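Local structure of TssK (Serratia sp. FS14, 5Y0E) at residues V171-K174 and L180-D183; F75-S78 and A83-P86; P391-Q396 and Y403-L408; S214-Q219 and P398-Y403. The protein is a baseplate component of the bacterial type VI secretion system that, as in its relatives, probably works as a trimer linking the baseplate to the membrane complex. All coordinates share one frame; numbering follows the deposited sequence.

Interaction 1 (V171-K174 and L180-D183); sequences VLEK and LRLD
Leu172 and Glu173 both stand opposite Arg181 in the strand pairing, a classic beta bulge. Leu172 N donates to Arg181 O (3.1 Å), and Arg181 N donates to Glu173 O (3.0 Å) in an almost straight bond of 173°. Both backbone polar groups of Arg181 are thereby satisfied, even though the opposing strand spends an extra residue. The bulge turns Leu172 toward the other strand, where its CG meets Asp183 CB at 3.7 Å. A bend at chi3 (51°) folds the Arg181 chain back and lays one guanidinium face over Leu172 CB. The ionic link is looser: Glu173 OE1 stands 3.7 Å from Arg181 NH2, a long salt bridge between planes 78° apart. The other charged ends look elsewhere: Lys174 NZ forms a salt bridge with Asp91 and a hydrogen bond to the carbonyl of Ile89, and Asp183 OD1 accepts the N-H of Ala185. On the other face Leu180 CD2 touches Val171 CG1 (3.9 Å) and Lys174 CG (3.7 Å). Strand 180-182 is outermost, within this chain, in a six-stranded mixed sheet; strand 163-174 pairs beyond it with strand 96-103, while Leu180 and Leu182 rest on Ile60 of strand 59-60.

Interaction 2 (F75-S78 and A83-P86); sequences FRFS and APAP
Phe77 offers one face of its ring to the start of the segment Ala83-Pro86, and Ala83 and Pro84 both lie over it. The aromatic conformation sets up the contact: CG sits between the backbone N and the carbonyl carbon, chi1 66°, which is the crowded position, and this carries the ring off the strand toward the returning chain. Two CH-pi contacts follow. Ala83 presents its CA, 4.1 Å from the centroid of the Phe77 ring, and its methyl CB comes to 3.7 Å from Phe77 CE1. Pro84 presents CD, 3.9 Å from the same centroid and displaced toward the rim, so that Phe77 CZ is its closest ring atom at 3.5 Å. The proline side chain runs at about a right angle to that of Phe77. Because this CD is bonded to the tertiary amide nitrogen, its hydrogens are probably slightly polarised, which suits an approach to the pi cloud.

Strand 74-78 is an end strand, within this chain, of a three-stranded antiparallel sheet whose side chains pack on the larger mixed sheet, consistent with a beta sandwich. Leu151 of strand 142-155 touches both Phe77 and Pro84, and Leu100 of strand 96-103 touches Pro84, so the contact lies buried between the layers. From Ala83 to Pro86 the backbone keeps the extended angles of a polyproline II segment. The short connection between the segments has its own tie, since Gln82 OE1 accepts the backbone N-H of Ser78.

Interaction 3 (P391-Q396 and Y403-L408); sequences PVAPRQ and YTYFEL
Ala393 sets its methyl group almost squarely on the ring of Tyr405. Its CB lies 4.0 Å from the centroid of the Tyr405 ring and only 13° off the ring normal, a CH-pi contact over the middle of the face. The closest ring atom is Tyr405 CD1, 3.9 Å from Ala393 CB, with CE1 and CG scarcely farther; the methyl is thus shared among several carbons of one flank instead of being aimed at a single one. Pro394 adds a looser touch: its CD approaches Tyr405 CD2 obliquely at 4.3 Å.

The ring stands where it does because CG is placed beside the backbone N and opposite the carbonyl carbon, chi1 -68°, which points it toward the loop. Its hydroxyl is fixed as well, for Tyr405 OH is hydrogen-bonded to the backbone N of His400. One end of the side chain is therefore held by the strand and the other by the far part of the loop, which should limit any tilting of the ring under Ala393. Ala348 of strand 343-350 and Ile397 also touch this side chain.

Strands 387-389 and 404-408 pair in antiparallel fashion, with backbone bonds from Tyr405 to Met390 and from Glu407 to Arg388. The contact belongs to the long connection between them: a beta hairpin with an extended loop that folds back over a strand tyrosine, at the edge of the eight-stranded antiparallel sheet of the C-terminal region.

Interaction 4 (S214-Q219 and P398-Y403); sequences SQQMSQ and PYHAGY
Gln216 and Gln219 are the two residues of segment 214-219 that reach the loop, the first meeting His400 and the second Tyr403. Earlier on the helix, Ser214 is turned inward and packs on Leu238 and Leu245 of helix 229-253. At Gln216 a bend at chi2 (-75°) brings the end of the chain to the imidazole: Gln216 NE2 lies 3.8 Å from His400 CE1, and Gln216 CG is 3.9 Å from His400 NE2. The approach is oblique, with amide and ring planes 27° apart. Met217 faces the helical bundle again, on Leu237 and Ile241, and Ser218 touches Thr281 of a neighbouring subunit. Gln219 then points to the loop, its OE1 4.3 Å from Tyr403 OH.

The receiving loop contains a type II beta turn from His400 to Tyr403, closed by Tyr403 N to His400 O at 2.9 Å and passing through Gly402 with a positive phi of 99°. The two rings meet edge-to-face, His400 CD2 lying over the centre of the Tyr403 ring.

Although four polar side chains meet, no hydrogen bond joins the segments. Gln216 OE1 is bound by Arg213, His400 NE2 by Glu438 and Tyr403 OH by Asp436; helix and loop thus touch mainly by van der Waals contact, while acidic residues at the start of strand 436-443 hold the loop's rings and may stabilise a protonated imidazole.

How the interactions relate
The four contacts fall into two distant groups. Interactions 1 and 2, their centres 21 Å apart, belong to the N-terminal beta-rich part without touching; interaction 2 is buried and wholly apolar, whereas interaction 1, at a sheet edge, combines backbone bonds, charge and packing. Interactions 3 and 4 lie across the chain's centre from interaction 2 and serve one loop. They share Tyr403 and touch where Ala393 CB packs 3.4 Å from Tyr399 CD1, so the partly buried aromatic contact and the surface contact lie on one continuous loop. Interaction 4 is made between polar groups, and alone among the four it joins segments far apart in sequence.

Interaction 1 (V171-K174 and L180-D183)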
# COMPACT_ATOMS: atom_id res chain seq x y z
N VAL A 171 14.76 -28.72 -7.63
CA VAL A 171 15.46 -29.41 -8.70
C VAL A 171 14.43 -30.10 -9.58
O VAL A 171 13.63 -30.90 -9.09
CB VAL A 171 16.48 -30.42 -8.17
CG1 VAL A 171 17.25 -31.00 -9.33
CG2 VAL A 171 17.44 -29.76 -7.20
N LEU A 172 14.44 -29.78 -10.86
CA LEU A 172 13.52 -30.43 -11.79
C LEU A 172 14.16 -31.63 -12.47
O LEU A 172 13.52 -32.67 -12.61
CB LEU A 172 13.07 -29.45 -12.86
CG LEU A 172 12.13 -28.35 -12.41
CD1 LEU A 172 11.84 -27.42 -13.57
CD2 LEU A 172 10.85 -28.94 -11.84
N GLU A 173 15.41 -31.50 -12.87
CA GLU A 173 16.07 -32.50 -13.69
C GLU A 173 17.57 -32.44 -13.43
O GLU A 173 18.13 -31.35 -13.27
CB GLU A 173 15.75 -32.26 -15.17
CG GLU A 173 16.80 -32.77 -16.14
CD GLU A 173 16.40 -32.55 -17.59
OE1 GLU A 173 15.34 -33.04 -18.01
OE2 GLU A 173 17.16 -31.87 -18.31
N LYS A 174 18.19 -33.61 -13.35
CA LYS A 174 19.64 -33.72 -13.29
C LYS A 174 20.09 -34.24 -14.65
O LYS A 174 19.91 -35.42 -14.95
CB LYS A 174 20.09 -34.64 -12.17
CG LYS A 174 21.59 -34.68 -11.98
CD LYS A 174 21.95 -35.71 -10.93
CE LYS A 174 23.44 -35.82 -10.75
NZ LYS A 174 23.77 -36.82 -9.70
N LEU A 180 22.45 -29.53 -13.04
CA LEU A 180 21.08 -29.46 -12.57
C LEU A 180 20.34 -28.31 -13.23
O LEU A 180 20.90 -27.24 -13.43
CB LEU A 180 21.03 -29.28 -11.06
CG LEU A 180 21.82 -30.26 -10.19
CD1 LEU A 180 22.08 -29.61 -8.87
CD2 LEU A 180 21.08 -31.55 -10.01
N ARG A 181 19.09 -28.56 -13.59
CA ARG A 181 18.18 -27.52 -14.03
C ARG A 181 17.19 -27.25 -12.90
O ARG A 181 16.60 -28.19 -12.35
CB ARG A 181 17.43 -27.91 -15.30
CG ARG A 181 16.52 -26.82 -15.84
CD ARG A 181 15.91 -27.22 -17.17
NE ARG A 181 15.31 -28.54 -17.11
CZ ARG A 181 14.01 -28.77 -16.94
NH1 ARG A 181 13.17 -27.75 -16.85
NH2 ARG A 181 13.56 -30.01 -16.88
N LEU A 182 17.02 -25.99 -12.55
CA LEU A 182 16.19 -25.60 -11.43
C LEU A 182 14.88 -25.00 -11.92
O LEU A 182 14.81 -24.41 -12.99
CB LEU A 182 16.90 -24.58 -10.55
CG LEU A 182 18.18 -25.08 -9.90
CD1 LEU A 182 18.86 -23.94 -9.19
CD2 LEU A 182 17.86 -26.18 -8.95
N ASP A 183 13.84 -25.17 -11.12
CA ASP A 183 12.57 -24.52 -11.40
C ASP A 183 12.68 -23.05 -11.05
O ASP A 183 12.41 -22.63 -9.93
CB ASP A 183 11.45 -25.19 -10.62
CG ASP A 183 10.13 -24.55 -10.87
OD1 ASP A 183 10.05 -23.65 -11.72
OD2 ASP A 183 9.16 -24.94 -10.21

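Interaction 2 (F75-S78 and A83-P86)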
# COMPACT_ATOMS: atom_id res chain seq x y z
N PHE A 75 20.24 -14.74 10.45
CA PHE A 75 21.45 -15.32 9.91
C PHE A 75 21.94 -14.45 8.77
O PHE A 75 21.17 -13.74 8.13
CB PHE A 75 21.25 -16.75 9.40
CG PHE A 75 20.29 -16.86 8.26
CD1 PHE A 75 20.71 -16.71 6.97
CD2 PHE A 75 18.95 -17.07 8.50
CE1 PHE A 75 19.83 -16.76 5.95
CE2 PHE A 75 18.08 -17.13 7.48
CZ PHE A 75 18.51 -16.97 6.20
N ARG A 76 23.23 -14.57 8.50
CA ARG A 76 23.90 -13.85 7.44
C ARG A 76 25.22 -14.56 7.18
O ARG A 76 25.95 -14.85 8.12
CB ARG A 76 24.12 -12.39 7.83
CG ARG A 76 24.99 -11.62 6.87
CD ARG A 76 25.23 -10.20 7.35
NE ARG A 76 24.00 -9.60 7.84
CZ ARG A 76 23.16 -8.90 7.07
NH1 ARG A 76 23.43 -8.70 5.79
NH2 ARG A 76 22.05 -8.39 7.59
N PHE A 77 25.51 -14.85 5.92
CA PHE A 77 26.80 -15.45 5.60
C PHE A 77 27.19 -15.05 4.19
O PHE A 77 26.36 -14.62 3.40
CB PHE A 77 26.79 -16.98 5.75
CG PHE A 77 25.89 -17.70 4.78
CD1 PHE A 77 26.24 -17.86 3.45
CD2 PHE A 77 24.71 -18.25 5.21
CE1 PHE A 77 25.42 -18.53 2.58
CE2 PHE A 77 23.89 -18.93 4.34
CZ PHE A 77 24.25 -19.06 3.02
N SER A 78 28.46 -15.22 3.89
CA SER A 78 28.96 -14.92 2.56
C SER A 78 30.28 -15.64 2.36
O SER A 78 31.06 -15.80 3.30
CB SER A 78 29.14 -13.43 2.34
OG SER A 78 29.75 -13.22 1.09
N ALA A 83 29.43 -20.35 4.05
CA ALA A 83 28.23 -20.98 3.60
C ALA A 83 28.10 -22.40 4.08
O ALA A 83 29.05 -23.12 4.33
CB ALA A 83 28.16 -20.94 2.11
N PRO A 84 26.90 -22.90 4.08
CA PRO A 84 26.69 -24.28 4.44
C PRO A 84 27.28 -25.21 3.40
O PRO A 84 27.41 -24.87 2.23
CB PRO A 84 25.18 -24.42 4.38
CG PRO A 84 24.69 -23.06 4.55
CD PRO A 84 25.64 -22.21 3.82
N ALA A 85 27.61 -26.41 3.83
CA ALA A 85 28.15 -27.43 2.97
C ALA A 85 27.23 -27.64 1.81
O ALA A 85 26.06 -27.83 1.99
CB ALA A 85 28.27 -28.72 3.73
N PRO A 86 27.77 -27.60 0.61
CA PRO A 86 26.93 -27.80 -0.56
C PRO A 86 26.25 -29.14 -0.58
O PRO A 86 26.73 -30.14 -0.09
CB PRO A 86 27.91 -27.65 -1.70
CG PRO A 86 28.88 -26.68 -1.17
CD PRO A 86 29.08 -27.10 0.24

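Interaction 3 (P391-Q396 and Y403-L408)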
# COMPACT_ATOMS: atom_id res chain seq x y z
N PRO A 391 -0.06 -1.95 -45.06
CA PRO A 391 -1.28 -1.41 -45.66
C PRO A 391 -2.53 -1.79 -44.90
O PRO A 391 -3.52 -1.06 -44.96
CB PRO A 391 -1.26 -2.00 -47.08
CG PRO A 391 0.12 -2.55 -47.26
CD PRO A 391 0.58 -2.96 -45.91
N VAL A 392 -2.52 -2.91 -44.20
CA VAL A 392 -3.54 -3.21 -43.21
C VAL A 392 -2.86 -3.43 -41.88
O VAL A 392 -1.80 -4.06 -41.80
CB VAL A 392 -4.41 -4.44 -43.56
CG1 VAL A 392 -4.83 -4.39 -44.96
CG2 VAL A 392 -3.71 -5.74 -43.24
N ALA A 393 -3.46 -2.93 -40.86
CA ALA A 393 -2.85 -3.05 -39.56
C ALA A 393 -3.08 -4.45 -39.03
O ALA A 393 -4.08 -5.08 -39.34
CB ALA A 393 -3.45 -2.03 -38.61
N PRO A 394 -2.15 -4.94 -38.22
CA PRO A 394 -2.26 -6.29 -37.67
C PRO A 394 -3.57 -6.53 -36.93
O PRO A 394 -4.05 -5.69 -36.18
CB PRO A 394 -1.09 -6.37 -36.71
CG PRO A 394 -0.19 -5.32 -37.09
CD PRO A 394 -0.97 -4.24 -37.72
N ARG A 395 -4.10 -7.73 -37.11
CA ARG A 395 -5.25 -8.13 -36.33
C ARG A 395 -4.91 -8.46 -34.89
O ARG A 395 -5.82 -8.54 -34.06
CB ARG A 395 -5.92 -9.31 -37.00
CG ARG A 395 -5.00 -10.45 -37.35
CD ARG A 395 -5.74 -11.51 -38.16
NE ARG A 395 -5.07 -12.81 -38.12
CZ ARG A 395 -4.17 -13.20 -39.01
NH1 ARG A 395 -3.84 -12.41 -40.02
NH2 ARG A 395 -3.60 -14.40 -38.90
N GLN A 396 -3.63 -8.59 -34.54
CA GLN A 396 -3.27 -9.02 -33.20
C GLN A 396 -3.14 -7.88 -32.21
O GLN A 396 -3.12 -8.14 -31.01
CB GLN A 396 -1.94 -9.78 -33.19
CG GLN A 396 -1.95 -11.07 -33.95
CD GLN A 396 -1.74 -10.85 -35.42
OE1 GLN A 396 -1.56 -9.72 -35.87
NE2 GLN A 396 -1.75 -11.93 -36.17
N TYR A 403 -3.46 6.24 -37.14
CA TYR A 403 -2.07 5.86 -36.97
C TYR A 403 -1.58 5.12 -38.21
O TYR A 403 -2.34 4.52 -38.96
CB TYR A 403 -1.88 4.96 -35.75
CG TYR A 403 -1.89 5.65 -34.42
CD1 TYR A 403 -2.96 6.45 -34.03
CD2 TYR A 403 -0.86 5.46 -33.52
CE1 TYR A 403 -2.98 7.04 -32.80
CE2 TYR A 403 -0.88 6.05 -32.30
CZ TYR A 403 -1.94 6.84 -31.93
OH TYR A 403 -1.93 7.43 -30.69
N THR A 404 -0.28 5.17 -38.40
CA THR A 404 0.40 4.42 -39.42
C THR A 404 1.21 3.35 -38.74
O THR A 404 1.77 3.56 -37.67
CB THR A 404 1.29 5.32 -40.26
OG1 THR A 404 0.49 6.32 -40.86
CG2 THR A 404 1.96 4.55 -41.35
N TYR A 405 1.26 2.18 -39.37
CA TYR A 405 1.86 1.00 -38.79
C TYR A 405 3.02 0.59 -39.67
O TYR A 405 2.84 0.33 -40.86
CB TYR A 405 0.83 -0.11 -38.66
CG TYR A 405 -0.19 0.24 -37.65
CD1 TYR A 405 -1.21 1.14 -37.94
CD2 TYR A 405 -0.12 -0.28 -36.37
CE1 TYR A 405 -2.12 1.48 -37.00
CE2 TYR A 405 -1.02 0.06 -35.43
CZ TYR A 405 -2.02 0.94 -35.74
OH TYR A 405 -2.92 1.25 -34.76
N PHE A 406 4.20 0.55 -39.08
CA PHE A 406 5.41 0.18 -39.78
C PHE A 406 5.88 -1.15 -39.22
O PHE A 406 6.10 -1.27 -38.02
CB PHE A 406 6.48 1.24 -39.60
CG PHE A 406 6.10 2.56 -40.15
CD1 PHE A 406 6.31 2.86 -41.47
CD2 PHE A 406 5.51 3.51 -39.34
CE1 PHE A 406 5.96 4.07 -41.98
CE2 PHE A 406 5.16 4.73 -39.85
CZ PHE A 406 5.38 5.01 -41.17
N GLU A 407 6.02 -2.14 -40.08
CA GLU A 407 6.68 -3.36 -39.68
C GLU A 407 8.19 -3.17 -39.82
O GLU A 407 8.66 -2.48 -40.73
CB GLU A 407 6.20 -4.53 -40.53
CG GLU A 407 6.70 -5.88 -40.10
CD GLU A 407 5.76 -7.00 -40.52
OE1 GLU A 407 4.96 -6.77 -41.46
OE2 GLU A 407 5.82 -8.09 -39.92
N LEU A 408 8.94 -3.75 -38.89
CA LEU A 408 10.38 -3.79 -39.00
C LEU A 408 10.80 -4.87 -39.99
O LEU A 408 10.24 -5.97 -40.00
CB LEU A 408 11.02 -4.06 -37.65
CG LEU A 408 11.15 -2.85 -36.73
CD1 LEU A 408 9.81 -2.39 -36.21
CD2 LEU A 408 12.07 -3.16 -35.57

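Interaction 4 (S214-Q219 and P398-Y403)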
# COMPACT_ATOMS: atom_id res chain seq x y z
N SER A 214 -2.89 3.22 -19.32
CA SER A 214 -3.09 4.61 -18.94
C SER A 214 -2.91 5.54 -20.13
O SER A 214 -3.71 6.45 -20.36
CB SER A 214 -2.11 4.96 -17.85
OG SER A 214 -2.60 6.01 -17.10
N GLN A 215 -1.83 5.36 -20.87
CA GLN A 215 -1.57 6.20 -22.02
C GLN A 215 -2.70 6.09 -23.03
O GLN A 215 -3.20 7.09 -23.54
CB GLN A 215 -0.24 5.78 -22.64
CG GLN A 215 0.26 6.61 -23.81
CD GLN A 215 1.09 5.77 -24.79
OE1 GLN A 215 1.10 4.53 -24.73
NE2 GLN A 215 1.77 6.45 -25.72
N GLN A 216 -3.07 4.88 -23.36
CA GLN A 216 -4.07 4.67 -24.34
C GLN A 216 -5.44 5.12 -23.91
O GLN A 216 -6.10 5.81 -24.62
CB GLN A 216 -4.07 3.21 -24.76
CG GLN A 216 -4.65 2.95 -26.12
CD GLN A 216 -6.14 3.06 -26.12
OE1 GLN A 216 -6.79 2.55 -25.24
NE2 GLN A 216 -6.67 3.74 -27.09
N MET A 217 -5.87 4.75 -22.73
CA MET A 217 -7.20 5.15 -22.32
C MET A 217 -7.37 6.64 -22.19
O MET A 217 -8.37 7.17 -22.58
CB MET A 217 -7.59 4.45 -21.05
CG MET A 217 -7.88 3.00 -21.25
SD MET A 217 -8.47 2.21 -19.79
CE MET A 217 -10.20 2.44 -19.97
N SER A 218 -6.36 7.33 -21.69
CA SER A 218 -6.42 8.76 -21.53
C SER A 218 -6.55 9.46 -22.85
O SER A 218 -7.28 10.39 -22.98
CB SER A 218 -5.22 9.27 -20.79
OG SER A 218 -4.07 9.02 -21.52
N GLN A 219 -5.88 8.98 -23.87
CA GLN A 219 -5.98 9.61 -25.15
C GLN A 219 -7.34 9.45 -25.79
O GLN A 219 -7.76 10.29 -26.53
CB GLN A 219 -4.87 9.12 -26.05
CG GLN A 219 -3.53 9.53 -25.51
CD GLN A 219 -2.42 9.42 -26.52
OE1 GLN A 219 -1.71 8.44 -26.56
NE2 GLN A 219 -2.27 10.43 -27.34
N PRO A 398 -4.34 -3.64 -31.16
CA PRO A 398 -5.41 -2.68 -31.43
C PRO A 398 -5.01 -1.76 -32.56
O PRO A 398 -3.85 -1.39 -32.69
CB PRO A 398 -5.54 -1.92 -30.12
CG PRO A 398 -4.88 -2.72 -29.12
CD PRO A 398 -3.80 -3.45 -29.80
N TYR A 399 -5.97 -1.38 -33.37
CA TYR A 399 -5.73 -0.47 -34.47
C TYR A 399 -6.36 0.87 -34.15
O TYR A 399 -7.58 0.96 -34.05
CB TYR A 399 -6.30 -1.00 -35.76
CG TYR A 399 -6.46 0.06 -36.82
CD1 TYR A 399 -5.37 0.58 -37.45
CD2 TYR A 399 -7.70 0.54 -37.16
CE1 TYR A 399 -5.51 1.52 -38.39
CE2 TYR A 399 -7.84 1.49 -38.11
CZ TYR A 399 -6.74 1.98 -38.71
OH TYR A 399 -6.87 2.94 -39.67
N HIS A 400 -5.53 1.90 -34.01
CA HIS A 400 -6.01 3.27 -33.85
C HIS A 400 -6.12 3.93 -35.21
O HIS A 400 -5.12 4.15 -35.89
CB HIS A 400 -5.08 4.09 -32.97
CG HIS A 400 -4.70 3.40 -31.70
ND1 HIS A 400 -5.53 2.51 -31.06
CD2 HIS A 400 -3.58 3.47 -30.95
CE1 HIS A 400 -4.93 2.06 -29.98
NE2 HIS A 400 -3.75 2.63 -29.89
N ALA A 401 -7.35 4.26 -35.59
CA ALA A 401 -7.60 4.98 -36.82
C ALA A 401 -6.86 6.30 -36.79
O ALA A 401 -6.98 7.06 -35.83
CB ALA A 401 -9.09 5.24 -37.00
N GLY A 402 -6.11 6.57 -37.85
CA GLY A 402 -5.25 7.72 -37.90
C GLY A 402 -3.79 7.43 -37.59
O GLY A 402 -2.97 8.33 -37.76
N TYR A 403 -3.46 6.24 -37.14
CA TYR A 403 -2.07 5.86 -36.97
C TYR A 403 -1.58 5.12 -38.21
O TYR A 403 -2.34 4.52 -38.96
CB TYR A 403 -1.88 4.96 -35.75
CG TYR A 403 -1.89 5.65 -34.42
CD1 TYR A 403 -2.96 6.45 -34.03
CD2 TYR A 403 -0.86 5.46 -33.52
CE1 TYR A 403 -2.98 7.04 -32.80
CE2 TYR A 403 -0.88 6.05 -32.30
CZ TYR A 403 -1.94 6.84 -31.93
OH TYR A 403 -1.93 7.43 -30.69